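Local coordinates for protein 16S rRNA (adenine(1408)-N(1))-methyltransferase (Escherichia coli, PDB 3P2E) that methylates N1 of adenine 1408 in the 16S rRNA of assembled 30S subunits, using S-adenosyl-L-methionine, and so confers resistance to many aminoglycosides, at residues Ile29-Gly34 against Ile52-Val57; Lys41-Asp46 against Gly75-Val80; Ile115-Asp120 against Ala170-Ser175. All blocks are in the same frame, centred on the assembly; numbering follows the deposited sequence.

Contact 1. Residues Ile29-Gly34 against Ile52-Val57; sequences IDLGTG and IGIDPV. With SAH (S-adenosyl-L-homocysteine), chain C.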
ATOM      1  N   ILE A  29       4.630   3.377  -2.037  1.00 13.21           N
ATOM      2  CA  ILE A  29       4.617   2.120  -1.298  1.00 13.80           C
ATOM      3  C   ILE A  29       3.177   1.723  -0.984  1.00 13.67           C
ATOM      4  O   ILE A  29       2.392   2.542  -0.502  1.00 15.02           O
ATOM      5  CB  ILE A  29       5.391   2.218   0.047  1.00 13.45           C
ATOM      6  CG1 ILE A  29       6.894   2.360  -0.219  1.00 13.28           C
ATOM      7  CG2 ILE A  29       5.123   0.968   0.898  1.00 14.78           C
ATOM      8  CD1 ILE A  29       7.748   2.484   1.047  1.00 14.62           C
ATOM      9  N   ASP A  30       2.835   0.473  -1.280  1.00 14.01           N
ATOM     10  CA  ASP A  30       1.509  -0.056  -0.988  1.00 14.31           C
ATOM     11  C   ASP A  30       1.746  -1.176   0.021  1.00 15.13           C
ATOM     12  O   ASP A  30       2.289  -2.233  -0.324  1.00 15.50           O
ATOM     13  CB  ASP A  30       0.847  -0.595  -2.260  1.00 12.11           C
ATOM     14  CG  ASP A  30      -0.575  -1.073  -2.022  1.00 15.16           C
ATOM     15  OD1 ASP A  30      -1.316  -0.383  -1.290  1.00 14.72           O
ATOM     16  OD2 ASP A  30      -0.957  -2.132  -2.576  1.00 14.77           O
ATOM     17  N   LEU A  31       1.368  -0.920   1.271  1.00 13.31           N
ATOM     18  CA  LEU A  31       1.548  -1.875   2.370  1.00 13.51           C
ATOM     19  C   LEU A  31       0.357  -2.828   2.472  1.00 12.49           C
ATOM     20  O   LEU A  31      -0.791  -2.387   2.480  1.00 12.58           O
ATOM     21  CB  LEU A  31       1.731  -1.105   3.679  1.00 15.63           C
ATOM     22  CG  LEU A  31       1.875  -1.903   4.978  1.00 15.63           C
ATOM     23  CD1 LEU A  31       3.039  -2.883   4.877  1.00 15.63           C
ATOM     24  CD2 LEU A  31       2.083  -0.932   6.125  1.00 15.63           C
ATOM     25  N   GLY A  32       0.639  -4.127   2.572  1.00 13.83           N
ATOM     26  CA  GLY A  32      -0.420  -5.126   2.619  1.00 13.08           C
ATOM     27  C   GLY A  32      -1.011  -5.177   1.221  1.00 14.84           C
ATOM     28  O   GLY A  32      -2.224  -5.247   1.035  1.00 13.75           O
ATOM     29  N   THR A  33      -0.126  -5.161   0.229  1.00 13.19           N
ATOM     30  CA  THR A  33      -0.517  -5.125  -1.179  1.00 13.16           C
ATOM     31  C   THR A  33      -1.361  -6.289  -1.709  1.00 11.92           C
ATOM     32  O   THR A  33      -2.049  -6.148  -2.719  1.00 13.98           O
ATOM     33  CB  THR A  33       0.737  -4.942  -2.070  1.00 14.56           C
ATOM     34  OG1 THR A  33       0.355  -4.344  -3.315  1.00 14.35           O
ATOM     35  CG2 THR A  33       1.425  -6.279  -2.331  1.00 14.26           C
ATOM     36  N   GLY A  34      -1.310  -7.434  -1.041  1.00 13.69           N
ATOM     37  CA  GLY A  34      -2.110  -8.557  -1.495  1.00 13.53           C
ATOM     38  C   GLY A  34      -1.581  -9.276  -2.723  1.00 13.49           C
ATOM     39  O   GLY A  34      -0.392  -9.605  -2.789  1.00 13.51           O
ATOM     40  N   ILE A  52       6.335   0.007  -4.992  1.00 14.51           N
ATOM     41  CA  ILE A  52       6.805  -1.002  -4.058  1.00 14.04           C
ATOM     42  C   ILE A  52       5.623  -1.589  -3.309  1.00 15.18           C
ATOM     43  O   ILE A  52       4.972  -0.896  -2.528  1.00 13.65           O
ATOM     44  CB  ILE A  52       7.780  -0.392  -3.035  1.00 15.13           C
ATOM     45  CG1 ILE A  52       8.957   0.251  -3.773  1.00 17.36           C
ATOM     46  CG2 ILE A  52       8.278  -1.472  -2.070  1.00 14.78           C
ATOM     47  CD1 ILE A  52       9.926   0.984  -2.860  1.00 16.79           C
ATOM     48  N   GLY A  53       5.345  -2.864  -3.565  1.00 14.68           N
ATOM     49  CA  GLY A  53       4.242  -3.537  -2.903  1.00 15.11           C
ATOM     50  C   GLY A  53       4.792  -4.463  -1.841  1.00 13.66           C
ATOM     51  O   GLY A  53       5.610  -5.334  -2.135  1.00 14.00           O
ATOM     52  N   ILE A  54       4.326  -4.283  -0.609  1.00 12.90           N
ATOM     53  CA  ILE A  54       4.784  -5.069   0.533  1.00 13.45           C
ATOM     54  C   ILE A  54       3.702  -5.999   1.085  1.00 13.43           C
ATOM     55  O   ILE A  54       2.562  -5.583   1.287  1.00 13.39           O
ATOM     56  CB  ILE A  54       5.207  -4.139   1.691  1.00 16.16           C
ATOM     57  CG1 ILE A  54       6.241  -3.120   1.208  1.00 15.59           C
ATOM     58  CG2 ILE A  54       5.768  -4.960   2.844  1.00 15.54           C
ATOM     59  CD1 ILE A  54       6.577  -2.064   2.252  1.00 18.94           C
ATOM     60  N   ASP A  55       4.063  -7.257   1.321  1.00 12.79           N
ATOM     61  CA  ASP A  55       3.134  -8.222   1.903  1.00 13.43           C
ATOM     62  C   ASP A  55       3.919  -9.405   2.460  1.00 13.10           C
ATOM     63  O   ASP A  55       4.882  -9.861   1.852  1.00 14.33           O
ATOM     64  CB  ASP A  55       2.134  -8.739   0.869  1.00 14.73           C
ATOM     65  CG  ASP A  55       0.846  -9.228   1.510  1.00 16.33           C
ATOM     66  OD1 ASP A  55      -0.187  -8.556   1.342  1.00 14.92           O
ATOM     67  OD2 ASP A  55       0.867 -10.274   2.198  1.00 17.75           O
ATOM     68  N   PRO A  56       3.522  -9.908   3.636  1.00 14.86           N
ATOM     69  CA  PRO A  56       4.217 -11.045   4.242  1.00 15.60           C
ATOM     70  C   PRO A  56       3.885 -12.384   3.583  1.00 15.98           C
ATOM     71  O   PRO A  56       4.569 -13.379   3.819  1.00 19.12           O
ATOM     72  CB  PRO A  56       3.766 -10.987   5.701  1.00 17.35           C
ATOM     73  CG  PRO A  56       2.381 -10.419   5.593  1.00 15.34           C
ATOM     74  CD  PRO A  56       2.555  -9.316   4.578  1.00 16.40           C
ATOM     75  N   VAL A  57       2.834 -12.407   2.767  1.00 14.19           N
ATOM     76  CA  VAL A  57       2.426 -13.633   2.080  1.00 14.13           C
ATOM     77  C   VAL A  57       2.960 -13.636   0.654  1.00 14.11           C
ATOM     78  O   VAL A  57       2.349 -13.080  -0.257  1.00 15.74           O
ATOM     79  CB  VAL A  57       0.889 -13.769   2.058  1.00 15.48           C
ATOM     80  CG1 VAL A  57       0.481 -15.029   1.295  1.00 16.43           C
ATOM     81  CG2 VAL A  57       0.358 -13.808   3.491  1.00 16.27           C
TER
HETATM   82  N   SAH C6732      -4.442  -4.355  -0.497  1.00 14.04           N
HETATM   83  CA  SAH C6732      -4.974  -5.579  -0.789  1.00 14.61           C
HETATM   84  CB  SAH C6732      -5.449  -6.267   0.494  1.00 16.50           C
HETATM   85  CG  SAH C6732      -5.657  -7.752   0.472  1.00 15.03           C
HETATM   86  SD  SAH C6732      -6.198  -8.522   1.962  1.00 18.09           S
HETATM   87  C   SAH C6732      -6.087  -5.408  -1.912  1.00 17.03           C
HETATM   88  O   SAH C6732      -6.111  -6.409  -2.493  1.00 18.93           O
HETATM   89  OXT SAH C6732      -6.731  -4.471  -2.075  1.00 15.88           O
HETATM   90  C5' SAH C6732      -5.239  -7.972   3.379  1.00 15.92           C
HETATM   91  C4' SAH C6732      -3.688  -8.157   3.034  1.00 18.07           C
HETATM   92  O4' SAH C6732      -3.058  -7.544   4.167  1.00 19.53           O
HETATM   93  C3' SAH C6732      -3.209  -9.591   2.950  1.00 15.96           C
HETATM   94  O3' SAH C6732      -2.553  -9.844   1.667  1.00 18.26           O
HETATM   95  C2' SAH C6732      -2.287  -9.768   4.211  1.00 17.56           C
HETATM   96  O2' SAH C6732      -1.196 -10.651   4.066  1.00 14.87           O
HETATM   97  C1' SAH C6732      -1.859  -8.313   4.498  1.00 17.48           C
HETATM   98  N9  SAH C6732      -1.481  -8.054   5.943  1.00 17.73           N
HETATM   99  C8  SAH C6732      -2.205  -8.428   7.084  1.00 19.19           C
HETATM  100  N7  SAH C6732      -1.588  -8.111   8.208  1.00 20.46           N
HETATM  101  C5  SAH C6732      -0.387  -7.491   7.725  1.00 19.57           C
HETATM  102  C6  SAH C6732       0.674  -6.946   8.527  1.00 20.15           C
HETATM  103  N6  SAH C6732       0.643  -6.968   9.881  1.00 20.59           N
HETATM  104  N1  SAH C6732       1.717  -6.407   7.794  1.00 19.38           N
HETATM  105  C2  SAH C6732       1.739  -6.388   6.394  1.00 16.59           C
HETATM  106  N3  SAH C6732       0.706  -6.919   5.628  1.00 16.65           N
HETATM  107  C4  SAH C6732      -0.312  -7.448   6.382  1.00 18.29           C
HETATM  108  O   HOH W   1       0.326 -11.414  -0.887  1.00 18.73           O

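Contact 2. Residues Lys41-Asp46 against Gly75-Val80; sequences KLAIND and GGLSNV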
ATOM      1  N   LYS A  41      -1.738  -2.283 -11.814  1.00 16.46           N
ATOM      2  CA  LYS A  41      -2.525  -1.306 -12.560  1.00 16.52           C
ATOM      3  C   LYS A  41      -1.976   0.100 -12.367  1.00 16.48           C
ATOM      4  O   LYS A  41      -1.918   0.881 -13.314  1.00 17.75           O
ATOM      5  CB  LYS A  41      -3.997  -1.351 -12.133  1.00 21.38           C
ATOM      6  CG  LYS A  41      -4.879  -0.369 -12.902  1.00 24.36           C
ATOM      7  CD  LYS A  41      -6.352  -0.523 -12.544  1.00 28.32           C
ATOM      8  CE  LYS A  41      -7.211   0.443 -13.345  1.00 28.88           C
ATOM      9  NZ  LYS A  41      -8.657   0.308 -13.025  1.00 32.06           N
ATOM     10  N   LEU A  42      -1.579   0.433 -11.144  1.00 18.25           N
ATOM     11  CA  LEU A  42      -1.022   1.761 -10.890  1.00 18.57           C
ATOM     12  C   LEU A  42       0.252   1.953 -11.700  1.00 19.28           C
ATOM     13  O   LEU A  42       0.463   2.998 -12.324  1.00 19.09           O
ATOM     14  CB  LEU A  42      -0.684   1.934  -9.411  1.00 17.03           C
ATOM     15  CG  LEU A  42      -1.851   1.987  -8.430  1.00 19.52           C
ATOM     16  CD1 LEU A  42      -1.310   2.178  -7.015  1.00 21.14           C
ATOM     17  CD2 LEU A  42      -2.783   3.125  -8.805  1.00 22.52           C
ATOM     18  N   ALA A  43       1.096   0.928 -11.683  1.00 14.92           N
ATOM     19  CA  ALA A  43       2.377   0.952 -12.376  1.00 15.81           C
ATOM     20  C   ALA A  43       2.242   1.039 -13.887  1.00 17.07           C
ATOM     21  O   ALA A  43       2.991   1.763 -14.539  1.00 16.56           O
ATOM     22  CB  ALA A  43       3.181  -0.276 -12.002  1.00 18.97           C
ATOM     23  N   ILE A  44       1.298   0.295 -14.447  1.00 17.11           N
ATOM     24  CA  ILE A  44       1.104   0.315 -15.889  1.00 19.35           C
ATOM     25  C   ILE A  44       0.631   1.696 -16.355  1.00 19.17           C
ATOM     26  O   ILE A  44       0.879   2.089 -17.494  1.00 19.97           O
ATOM     27  CB  ILE A  44       0.092  -0.793 -16.318  1.00 25.85           C
ATOM     28  CG1 ILE A  44       0.069  -0.948 -17.842  1.00 31.54           C
ATOM     29  CG2 ILE A  44      -1.292  -0.467 -15.786  1.00 26.35           C
ATOM     30  CD1 ILE A  44      -0.808   0.055 -18.571  1.00 34.59           C
ATOM     31  N   ASN A  45      -0.028   2.445 -15.477  1.00 18.12           N
ATOM     32  CA  ASN A  45      -0.522   3.766 -15.856  1.00 17.96           C
ATOM     33  C   ASN A  45       0.389   4.943 -15.512  1.00 17.07           C
ATOM     34  O   ASN A  45       0.058   6.084 -15.816  1.00 16.73           O
ATOM     35  CB  ASN A  45      -1.914   4.000 -15.252  1.00 23.60           C
ATOM     36  CG  ASN A  45      -2.968   3.089 -15.854  1.00 26.37           C
ATOM     37  OD1 ASN A  45      -3.519   2.218 -15.176  1.00 31.58           O
ATOM     38  ND2 ASN A  45      -3.244   3.276 -17.137  1.00 25.83           N
ATOM     39  N   ASP A  46       1.536   4.679 -14.893  1.00 16.88           N
ATOM     40  CA  ASP A  46       2.457   5.757 -14.526  1.00 17.76           C
ATOM     41  C   ASP A  46       3.890   5.242 -14.478  1.00 18.64           C
ATOM     42  O   ASP A  46       4.328   4.680 -13.476  1.00 18.19           O
ATOM     43  CB  ASP A  46       2.033   6.348 -13.175  1.00 18.86           C
ATOM     44  CG  ASP A  46       3.022   7.363 -12.634  1.00 20.19           C
ATOM     45  OD1 ASP A  46       3.832   7.906 -13.408  1.00 22.14           O
ATOM     46  OD2 ASP A  46       2.978   7.624 -11.415  1.00 27.31           O
ATOM     47  N   GLY A  75       3.741  -8.081 -20.934  1.00 31.95           N
ATOM     48  CA  GLY A  75       3.167  -7.686 -19.659  1.00 30.38           C
ATOM     49  C   GLY A  75       4.189  -7.338 -18.597  1.00 28.48           C
ATOM     50  O   GLY A  75       3.831  -6.974 -17.476  1.00 27.33           O
ATOM     51  N   GLY A  76       5.466  -7.453 -18.944  1.00 23.50           N
ATOM     52  CA  GLY A  76       6.514  -7.136 -17.994  1.00 22.51           C
ATOM     53  C   GLY A  76       6.518  -5.657 -17.653  1.00 22.32           C
ATOM     54  O   GLY A  76       6.091  -4.826 -18.456  1.00 23.22           O
ATOM     55  N   LEU A  77       6.988  -5.332 -16.454  1.00 22.10           N
ATOM     56  CA  LEU A  77       7.069  -3.946 -16.002  1.00 22.49           C
ATOM     57  C   LEU A  77       8.435  -3.729 -15.374  1.00 22.64           C
ATOM     58  O   LEU A  77       9.017  -4.651 -14.805  1.00 23.19           O
ATOM     59  CB  LEU A  77       5.979  -3.640 -14.968  1.00 20.98           C
ATOM     60  CG  LEU A  77       4.521  -3.660 -15.433  1.00 19.96           C
ATOM     61  CD1 LEU A  77       3.611  -3.368 -14.246  1.00 20.39           C
ATOM     62  CD2 LEU A  77       4.307  -2.630 -16.537  1.00 21.27           C
ATOM     63  N   SER A  78       8.948  -2.509 -15.474  1.00 22.25           N
ATOM     64  CA  SER A  78      10.254  -2.201 -14.909  1.00 22.91           C
ATOM     65  C   SER A  78      10.137  -1.289 -13.696  1.00 21.24           C
ATOM     66  O   SER A  78      11.146  -0.936 -13.087  1.00 23.41           O
ATOM     67  CB  SER A  78      11.137  -1.518 -15.961  1.00 31.84           C
ATOM     68  OG  SER A  78      11.295  -2.334 -17.108  1.00 37.13           O
ATOM     69  N   ASN A  79       8.911  -0.923 -13.335  1.00 19.09           N
ATOM     70  CA  ASN A  79       8.701  -0.019 -12.209  1.00 18.51           C
ATOM     71  C   ASN A  79       7.932  -0.608 -11.029  1.00 17.96           C
ATOM     72  O   ASN A  79       7.193   0.100 -10.343  1.00 18.11           O
ATOM     73  CB  ASN A  79       8.018   1.267 -12.703  1.00 16.96           C
ATOM     74  CG  ASN A  79       6.615   1.034 -13.247  1.00 17.98           C
ATOM     75  OD1 ASN A  79       6.317  -0.014 -13.828  1.00 16.49           O
ATOM     76  ND2 ASN A  79       5.751   2.033 -13.087  1.00 16.04           N
ATOM     77  N   VAL A  80       8.122  -1.904 -10.791  1.00 18.30           N
ATOM     78  CA  VAL A  80       7.452  -2.587  -9.686  1.00 16.87           C
ATOM     79  C   VAL A  80       8.381  -3.579  -8.998  1.00 17.47           C
ATOM     80  O   VAL A  80       9.156  -4.272  -9.651  1.00 16.68           O
ATOM     81  CB  VAL A  80       6.209  -3.387 -10.172  1.00 16.14           C
ATOM     82  CG1 VAL A  80       5.533  -4.082  -8.989  1.00 16.29           C
ATOM     83  CG2 VAL A  80       5.239  -2.467 -10.869  1.00 18.51           C
TER

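Contact 3. Residues Ile115-Asp120 against Ala170-Ser175; sequences IKPNRD and AELSNS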
ATOM      1  N   ILE A 115      -7.239   0.925  12.211  1.00 16.05           N
ATOM      2  CA  ILE A 115      -8.473   1.337  12.884  1.00 18.62           C
ATOM      3  C   ILE A 115      -8.420   1.651  14.377  1.00 19.66           C
ATOM      4  O   ILE A 115      -9.128   2.552  14.842  1.00 20.59           O
ATOM      5  CB  ILE A 115      -9.590   0.286  12.669  1.00 25.02           C
ATOM      6  CG1 ILE A 115      -9.760   0.003  11.175  1.00 27.17           C
ATOM      7  CG2 ILE A 115     -10.905   0.788  13.252  1.00 28.08           C
ATOM      8  CD1 ILE A 115      -9.994   1.225  10.346  1.00 29.22           C
ATOM      9  N   LYS A 116      -7.599   0.925  15.130  1.00 21.78           N
ATOM     10  CA  LYS A 116      -7.520   1.134  16.577  1.00 22.67           C
ATOM     11  C   LYS A 116      -7.267   2.586  16.995  1.00 22.55           C
ATOM     12  O   LYS A 116      -8.067   3.172  17.725  1.00 23.71           O
ATOM     13  CB  LYS A 116      -6.462   0.209  17.193  1.00 31.06           C
ATOM     14  CG  LYS A 116      -6.496   0.164  18.715  1.00 35.72           C
ATOM     15  CD  LYS A 116      -5.617  -0.953  19.262  1.00 40.41           C
ATOM     16  CE  LYS A 116      -4.139  -0.701  19.001  1.00 42.47           C
ATOM     17  NZ  LYS A 116      -3.625   0.463  19.777  1.00 45.49           N
ATOM     18  N   PRO A 117      -6.143   3.180  16.568  1.00 20.45           N
ATOM     19  CA  PRO A 117      -5.069   2.629  15.735  1.00 19.73           C
ATOM     20  C   PRO A 117      -3.908   2.219  16.635  1.00 19.86           C
ATOM     21  O   PRO A 117      -3.902   2.531  17.826  1.00 18.64           O
ATOM     22  CB  PRO A 117      -4.698   3.807  14.855  1.00 20.50           C
ATOM     23  CG  PRO A 117      -4.766   4.940  15.845  1.00 19.62           C
ATOM     24  CD  PRO A 117      -6.050   4.652  16.614  1.00 22.14           C
ATOM     25  N   ASN A 118      -2.931   1.525  16.064  1.00 17.17           N
ATOM     26  CA  ASN A 118      -1.750   1.105  16.811  1.00 17.00           C
ATOM     27  C   ASN A 118      -0.717   2.186  16.499  1.00 18.69           C
ATOM     28  O   ASN A 118      -0.160   2.218  15.399  1.00 18.12           O
ATOM     29  CB  ASN A 118      -1.268  -0.256  16.303  1.00 17.92           C
ATOM     30  CG  ASN A 118      -0.145  -0.834  17.142  1.00 18.29           C
ATOM     31  OD1 ASN A 118       0.859  -0.174  17.403  1.00 18.47           O
ATOM     32  ND2 ASN A 118      -0.308  -2.083  17.561  1.00 18.24           N
ATOM     33  N   ARG A 119      -0.466   3.073  17.458  1.00 16.17           N
ATOM     34  CA  ARG A 119       0.471   4.169  17.237  1.00 17.24           C
ATOM     35  C   ARG A 119       1.898   3.758  16.894  1.00 16.62           C
ATOM     36  O   ARG A 119       2.504   4.322  15.983  1.00 15.98           O
ATOM     37  CB  ARG A 119       0.482   5.112  18.443  1.00 29.62           C
ATOM     38  CG  ARG A 119      -0.827   5.869  18.639  1.00 34.74           C
ATOM     39  CD  ARG A 119      -0.672   6.990  19.654  1.00 40.78           C
ATOM     40  NE  ARG A 119      -0.271   6.495  20.968  1.00 44.64           N
ATOM     41  CZ  ARG A 119      -1.050   5.776  21.768  1.00 46.48           C
ATOM     42  NH1 ARG A 119      -2.282   5.462  21.391  1.00 49.54           N
ATOM     43  NH2 ARG A 119      -0.596   5.367  22.944  1.00 48.14           N
ATOM     44  N   ASP A 120       2.435   2.776  17.608  1.00 15.98           N
ATOM     45  CA  ASP A 120       3.801   2.335  17.352  1.00 16.94           C
ATOM     46  C   ASP A 120       3.956   1.787  15.937  1.00 15.99           C
ATOM     47  O   ASP A 120       4.895   2.148  15.228  1.00 16.67           O
ATOM     48  CB  ASP A 120       4.224   1.279  18.376  1.00 18.85           C
ATOM     49  CG  ASP A 120       5.653   0.810  18.176  1.00 20.29           C
ATOM     50  OD1 ASP A 120       6.571   1.662  18.145  1.00 21.53           O
ATOM     51  OD2 ASP A 120       5.867  -0.413  18.054  1.00 19.84           O
ATOM     52  N   ALA A 170      -5.813  12.878  16.500  1.00 21.30           N
ATOM     53  CA  ALA A 170      -4.667  13.110  17.372  1.00 20.50           C
ATOM     54  C   ALA A 170      -3.747  11.901  17.421  1.00 20.90           C
ATOM     55  O   ALA A 170      -2.525  12.042  17.416  1.00 19.17           O
ATOM     56  CB  ALA A 170      -5.141  13.458  18.779  1.00 23.59           C
ATOM     57  N   GLU A 171      -4.340  10.715  17.483  1.00 19.41           N
ATOM     58  CA  GLU A 171      -3.568   9.479  17.528  1.00 20.50           C
ATOM     59  C   GLU A 171      -2.748   9.317  16.257  1.00 18.61           C
ATOM     60  O   GLU A 171      -1.565   8.970  16.315  1.00 17.56           O
ATOM     61  CB  GLU A 171      -4.510   8.290  17.729  1.00 25.52           C
ATOM     62  CG  GLU A 171      -5.099   8.254  19.133  1.00 28.45           C
ATOM     63  CD  GLU A 171      -6.380   7.446  19.234  1.00 32.53           C
ATOM     64  OE1 GLU A 171      -6.831   7.206  20.373  1.00 35.21           O
ATOM     65  OE2 GLU A 171      -6.941   7.063  18.187  1.00 34.89           O
ATOM     66  N   LEU A 172      -3.363   9.571  15.107  1.00 20.14           N
ATOM     67  CA  LEU A 172      -2.628   9.456  13.855  1.00 18.36           C
ATOM     68  C   LEU A 172      -1.541  10.520  13.803  1.00 19.81           C
ATOM     69  O   LEU A 172      -0.410  10.247  13.399  1.00 18.92           O
ATOM     70  CB  LEU A 172      -3.569   9.596  12.652  1.00 19.28           C
ATOM     71  CG  LEU A 172      -3.881   8.282  11.925  1.00 18.93           C
ATOM     72  CD1 LEU A 172      -4.534   7.299  12.885  1.00 19.97           C
ATOM     73  CD2 LEU A 172      -4.787   8.556  10.729  1.00 18.63           C
ATOM     74  N   SER A 173      -1.879  11.735  14.224  1.00 16.72           N
ATOM     75  CA  SER A 173      -0.906  12.819  14.218  1.00 18.02           C
ATOM     76  C   SER A 173       0.326  12.440  15.035  1.00 18.19           C
ATOM     77  O   SER A 173       1.461  12.740  14.645  1.00 17.36           O
ATOM     78  CB  SER A 173      -1.523  14.098  14.784  1.00 24.23           C
ATOM     79  OG  SER A 173      -0.567  15.141  14.786  1.00 27.37           O
ATOM     80  N   ASN A 174       0.103  11.772  16.163  1.00 22.05           N
ATOM     81  CA  ASN A 174       1.203  11.351  17.025  1.00 24.53           C
ATOM     82  C   ASN A 174       2.121  10.357  16.320  1.00 24.02           C
ATOM     83  O   ASN A 174       3.304  10.253  16.651  1.00 25.39           O
ATOM     84  CB  ASN A 174       0.666  10.717  18.312  1.00 48.34           C
ATOM     85  CG  ASN A 174      -0.064  11.712  19.191  1.00 52.90           C
ATOM     86  OD1 ASN A 174       0.452  12.790  19.491  1.00 57.40           O
ATOM     87  ND2 ASN A 174      -1.270  11.352  19.619  1.00 55.38           N
ATOM     88  N   SER A 175       1.573   9.630  15.349  1.00 20.49           N
ATOM     89  CA  SER A 175       2.341   8.644  14.597  1.00 20.76           C
ATOM     90  C   SER A 175       2.976   9.236  13.345  1.00 20.46           C
ATOM     91  O   SER A 175       3.720   8.551  12.639  1.00 21.88           O
ATOM     92  CB  SER A 175       1.450   7.464  14.200  1.00 21.27           C
ATOM     93  OG  SER A 175       0.999   6.763  15.344  1.00 26.94           O
TER
HETATM   94  O   HOH W   2      -9.352   6.104  18.208  1.00 33.91           O

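Contact 1. Residues Ile29-Gly34 against Ile52-Val57
The D55 carboxylate meets the cofactor product with both oxygens: OD1 accepts from SAH O3' at 2.7 Å and OD2 from SAH O2' at 2.8 Å. G34 N approaches D55 OD1 from above the carboxylate plane, at 2.9 Å, while V57 N uses the anti lone pair of OD2, closing an Asx turn. This double grip fixes the group's rotation. P56 CD lies over one face of the adenine at its N3 edge, 3.2 Å from SAH N3; L31 CD1 comes to the C2 edge from the opposite side, 4.0 Å from SAH C2. Leading into the site, strands 29-31 and 52-54 run parallel, their axes 12° apart. D30 N donates to I52 O and I54 N to D30 O. On one face the side chains of I29 and I54 cross obliquely, I29 CG2 3.6 Å from I54 CD1; on the other, D30 CG stands anti to its backbone N (chi1 -176°), and D30 OD2 accepts from T33 OG1 at 2.7 Å. T33 N donates to I54 O from above the carbonyl plane, and G32 O receives SAH N at 2.8 Å. A glycine-rich turn after one strand and a ribose-binding acid after its neighbour mark the Rossmann-like class I methyltransferase site.

Contact 2. Residues Lys41-Asp46 against Gly75-Val80
A43, near the end of helix 37-44, packs that end against the loop between helix 62-68 and outermost strand 80-83, and carries the tight half of this contact. Its CB lies 3.2 Å from V80 CG2, closer than usual van der Waals separation. L77 CD1 meets the same methyl at 3.8 Å, so one small side chain takes up two branched ones. N79 adds the polar part: with CG in the crowded position between backbone N and carbonyl carbon (chi1 65°), its amide is swung onto the helix end, and ND2 donates to A43 O at 3.1 Å. That bond is straight (170°), and A43 O lies almost in the amide plane, although ND2 stands above the carbonyl plane. A43 O also accepts from D46 N at 3.3 Å, while N79 ND2 donates to T49 O. On the loose side, the exposed I44 leads its side chain away from L77, and D46 turns its carboxylate to T49 OG1 and Y51 OH. The chemistry implies a neutral tie: the buried N79 amide bonds A43 O at the helix end and T49 O at the start of strand 49-54, without any charged pair across the segments.

Contact 3. Residues Ile115-Asp120 against Ala170-Ser175
Nonpolar contact centres on P117, which follows a cis peptide bond and directs its ring at helix 166-175. Its CG meets L172 CD1 obliquely at 3.8 Å; the CB of L172 points away, and the CD1 branch returns to make the touch. R119 contributes its aliphatic part, CD running alongside N174 with 4.2 Å to its CB. L122, further along helix 119-126, covers P117, L172 and S175, and L172 also packs on I179. These segments join the start of a helix in the crossover between parallel strands 98-104 and 133-139 to the last turns of the helix leading into edge strand 178-185, on a flank of the Rossmann-like sheet. Among the hydrogen bonds, S175 OG, anti to its carbonyl carbon (chi1 -65°), donates to R119 O at 2.9 Å, in the carbonyl plane and on a lone pair; S123 OG bonds the same oxygen. N118 occupies the N-cap position, its OD1 accepting from I121 N. K116 NZ curls back onto P117 O at 2.9 Å from above the carbonyl plane. One water donates to K116 O and E171 OE2, at 2.6 Å from the latter. The same OE2 lies 3.0 Å from P117 CD, the extended E171 chain crossing the ring at about a right angle. Any attraction between R119 NH1 and E171 OE1, 5.0 Å apart, is probably weak.

In the fold
Contacts 1 and 2 alternate along the chain without touching: strand 26-31, helix 37-44 and strand 49-54 form one beta-alpha-beta unit, and 75-80 leads into outermost strand 80-83, beside 49-54. Their centres are about 15 Å apart. Contact 3 comes later in sequence, its centre about 20 Å from that of contact 1; contacts 2 and 3 lie on opposite sides of the chain's centre, about 32 Å between centres. Only contact 1 lies within the seven-stranded mixed sheet (order 3-2-1-4-5-7-6), where it forms part of the cofactor site. Contacts 2 and 3 flank the sheet near its two edges, toward strands 80-83 and 178-185, with no direct hold on SAH.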